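Local coordinates for protein angiotensin-converting enzyme (Anopheles gambiae, PDB 6S1Z) that probably cleaves dipeptides from the C-terminal end of small peptides as a zinc metallopeptidase, and here holds the phosphinic inhibitor fosinoprilat, at residues H32-A37 with S329-F334. Residues are numbered along the deposited sequence; the frame is centred on the assembly and turned at random.
Sequences HQTLAA and SAWDFF. With KS8 (fosinoprilat), chain C.
Beside the phenyl end of bound fosinoprilat, Thr34 of helix 12-42 packs against Trp331 of strand 329-332 and against Phe333 and Phe334 just after it, and Ala37 against Trp331. Thr34 enters with both its branches. With OG1 beside the backbone N (chi1 -60°), CG2 falls anti to that N and lies 3.5 Å from Asp332 O. The same CG2 is 3.7 Å from Phe333 CD2. It also sits near the plane of the Trp331 ring, at its edge. OG1 goes the other way, reaching the edge of the Phe334 ring in its plane, 3.6 Å from CE2, while hydrogen-bonding to Lys30 O one turn back in the helix, so this buried hydroxyl is satisfied by its own helix. No hydrogen bond joins the two segments. In this largely helical peptidase fold, strand 329-332 pairs antiparallel with 339-342 and runs past the HExxH helix 349-368, where Ala330 touches Glu358 and His361. At the strand's end, Asp332 opens an Asx turn, Phe334 N donating to Asp332 OD1 (2.8 Å) from well above the carboxylate plane. Trp331 links helix and ligand: CZ3 is 4.1 Å from Ala37 CB, and CH2 is 3.9 Å from C12 on the phenyl ring of fosinoprilat. A weak bond from Trp331 NE1 to Ser329 OG (3.1 Å, 134° at the hydrogen) may help to set the indole, and Trp38 meets both Trp331 and Phe333 edge-to-face.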
loop_
_atom_site.group_PDB
_atom_site.type_symbol
_atom_site.label_atom_id
_atom_site.label_comp_id
_atom_site.label_asym_id
_atom_site.label_seq_id
_atom_site.Cartn_x
_atom_site.Cartn_y
_atom_site.Cartn_z
ATOM N N HIS A 32 1.141 -25.109 3.063
ATOM C CA HIS A 32 2.133 -25.465 4.073
ATOM C C HIS A 32 3.152 -24.347 4.246
ATOM O O HIS A 32 3.444 -23.923 5.370
ATOM C CB HIS A 32 2.823 -26.773 3.685
ATOM C CG HIS A 32 3.857 -27.226 4.667
ATOM N ND1 HIS A 32 4.936 -28.005 4.306
ATOM C CD2 HIS A 32 3.974 -27.017 6.000
ATOM C CE1 HIS A 32 5.675 -28.251 5.372
ATOM N NE2 HIS A 32 5.114 -27.663 6.413
ATOM N N GLN A 33 3.707 -23.855 3.136
ATOM C CA GLN A 33 4.628 -22.725 3.201
ATOM C C GLN A 33 3.913 -21.449 3.629
ATOM O O GLN A 33 4.498 -20.620 4.336
ATOM C CB GLN A 33 5.307 -22.533 1.844
ATOM C CG GLN A 33 6.186 -21.294 1.734
ATOM C CD GLN A 33 5.838 -20.452 0.521
ATOM O OE1 GLN A 33 5.908 -20.920 -0.615
ATOM N NE2 GLN A 33 5.447 -19.206 0.760
ATOM N N THR A 34 2.659 -21.274 3.215
ATOM C CA THR A 34 1.911 -20.082 3.601
ATOM C C THR A 34 1.544 -20.123 5.078
ATOM O O THR A 34 1.693 -19.125 5.794
ATOM C CB THR A 34 0.656 -19.952 2.738
ATOM O OG1 THR A 34 1.031 -19.841 1.359
ATOM C CG2 THR A 34 -0.150 -18.729 3.144
ATOM N N LEU A 35 1.059 -21.271 5.555
ATOM C CA LEU A 35 0.733 -21.408 6.971
ATOM C C LEU A 35 1.968 -21.190 7.834
ATOM O O LEU A 35 1.925 -20.452 8.825
ATOM C CB LEU A 35 0.127 -22.787 7.234
ATOM C CG LEU A 35 -0.226 -23.098 8.691
ATOM C CD1 LEU A 35 -1.264 -22.119 9.221
ATOM C CD2 LEU A 35 -0.719 -24.531 8.824
ATOM N N ALA A 36 3.084 -21.825 7.472
ATOM C CA ALA A 36 4.322 -21.633 8.219
ATOM C C ALA A 36 4.783 -20.183 8.170
ATOM O O ALA A 36 5.403 -19.696 9.122
ATOM C CB ALA A 36 5.412 -22.556 7.675
ATOM N N ALA A 37 4.494 -19.480 7.072
ATOM C CA ALA A 37 4.821 -18.061 6.997
ATOM C C ALA A 37 3.924 -17.234 7.909
ATOM O O ALA A 37 4.355 -16.195 8.423
ATOM C CB ALA A 37 4.707 -17.572 5.554
ATOM N N SER A 329 -2.087 -6.667 7.258
ATOM C CA SER A 329 -1.918 -7.574 6.133
ATOM C C SER A 329 -3.141 -8.471 6.024
ATOM O O SER A 329 -3.916 -8.619 6.972
ATOM C CB SER A 329 -0.647 -8.418 6.285
ATOM O OG SER A 329 -0.643 -9.117 7.518
ATOM N N ALA A 330 -3.304 -9.062 4.841
ATOM C CA ALA A 330 -4.368 -10.015 4.562
ATOM C C ALA A 330 -3.762 -11.227 3.871
ATOM O O ALA A 330 -2.932 -11.082 2.969
ATOM C CB ALA A 330 -5.462 -9.400 3.684
ATOM N N TRP A 331 -4.180 -12.418 4.291
ATOM C CA TRP A 331 -3.532 -13.654 3.883
ATOM C C TRP A 331 -4.498 -14.567 3.143
ATOM O O TRP A 331 -5.713 -14.533 3.362
ATOM C CB TRP A 331 -2.962 -14.398 5.098
ATOM C CG TRP A 331 -1.868 -13.652 5.794
ATOM C CD1 TRP A 331 -2.009 -12.591 6.640
ATOM C CD2 TRP A 331 -0.462 -13.910 5.707
ATOM N NE1 TRP A 331 -0.779 -12.173 7.085
ATOM C CE2 TRP A 331 0.188 -12.966 6.526
ATOM C CE3 TRP A 331 0.310 -14.849 5.015
ATOM C CZ2 TRP A 331 1.573 -12.934 6.673
ATOM C CZ3 TRP A 331 1.685 -14.814 5.161
ATOM C CH2 TRP A 331 2.302 -13.863 5.984
ATOM N N ASP A 332 -3.934 -15.388 2.258
ATOM C CA ASP A 332 -4.656 -16.459 1.578
ATOM C C ASP A 332 -3.840 -17.733 1.739
ATOM O O ASP A 332 -2.809 -17.903 1.081
ATOM C CB ASP A 332 -4.879 -16.142 0.101
ATOM C CG ASP A 332 -5.627 -17.249 -0.623
ATOM O OD1 ASP A 332 -6.178 -18.143 0.053
ATOM O OD2 ASP A 332 -5.656 -17.228 -1.873
ATOM N N PHE A 333 -4.297 -18.627 2.611
ATOM C CA PHE A 333 -3.665 -19.927 2.785
ATOM C C PHE A 333 -4.129 -20.935 1.747
ATOM O O PHE A 333 -3.978 -22.146 1.957
ATOM C CB PHE A 333 -3.940 -20.456 4.194
ATOM C CG PHE A 333 -3.755 -19.428 5.267
ATOM C CD1 PHE A 333 -4.795 -18.585 5.618
ATOM C CD2 PHE A 333 -2.542 -19.293 5.918
ATOM C CE1 PHE A 333 -4.629 -17.631 6.596
ATOM C CE2 PHE A 333 -2.372 -18.342 6.900
ATOM C CZ PHE A 333 -3.416 -17.510 7.239
ATOM N N PHE A 334 -4.686 -20.455 0.641
ATOM C CA PHE A 334 -5.218 -21.319 -0.419
ATOM C C PHE A 334 -6.259 -22.235 0.228
ATOM O O PHE A 334 -7.001 -21.791 1.119
ATOM C CB PHE A 334 -4.084 -22.034 -1.116
ATOM C CG PHE A 334 -3.068 -21.109 -1.720
ATOM C CD1 PHE A 334 -3.218 -20.645 -3.016
ATOM C CD2 PHE A 334 -1.964 -20.704 -0.992
ATOM C CE1 PHE A 334 -2.283 -19.793 -3.575
ATOM C CE2 PHE A 334 -1.026 -19.853 -1.543
ATOM C CZ PHE A 334 -1.186 -19.397 -2.837
HETATM C C04 KS8 C . 0.277 -5.433 3.305
HETATM C C05 KS8 C . 0.838 -6.265 2.071
HETATM C C06 KS8 C . 2.056 -7.191 2.482
HETATM C C07 KS8 C . 1.650 -8.665 2.622
HETATM C C08 KS8 C . 2.885 -9.592 3.037
HETATM C C09 KS8 C . 3.737 -10.091 2.061
HETATM C C10 KS8 C . 4.809 -10.895 2.422
HETATM C C11 KS8 C . 5.033 -11.204 3.781
HETATM C C12 KS8 C . 4.192 -10.709 4.746
HETATM C C13 KS8 C . 3.108 -9.899 4.385
HETATM C C14 KS8 C . -1.123 -2.851 3.844
HETATM C C15 KS8 C . -0.111 -1.815 3.242
HETATM C C18 KS8 C . -1.407 0.240 4.000
HETATM C C19 KS8 C . -1.653 1.597 3.250
HETATM C C20 KS8 C . -0.356 1.772 2.392
HETATM C C21 KS8 C . 0.547 0.827 2.841
HETATM C C22 KS8 C . 1.430 1.372 3.946
HETATM C C25 KS8 C . -2.851 1.567 2.388
HETATM C C26 KS8 C . -4.116 1.282 3.238
HETATM C C27 KS8 C . -4.615 2.484 4.044
HETATM C C28 KS8 C . -4.885 3.662 3.128
HETATM C C29 KS8 C . -3.596 4.041 2.389
HETATM C C30 KS8 C . -3.016 2.865 1.590
HETATM N N17 KS8 C . -0.360 -0.337 3.388
HETATM O O01 KS8 C . -1.043 -4.001 1.394
HETATM O O03 KS8 C . -2.505 -5.142 3.061
HETATM O O16 KS8 C . 0.858 -2.204 2.671
HETATM O O23 KS8 C . 0.936 1.665 5.085
HETATM O O24 KS8 C . 2.606 1.526 3.746
HETATM P P02 KS8 C . -1.167 -4.372 2.818
#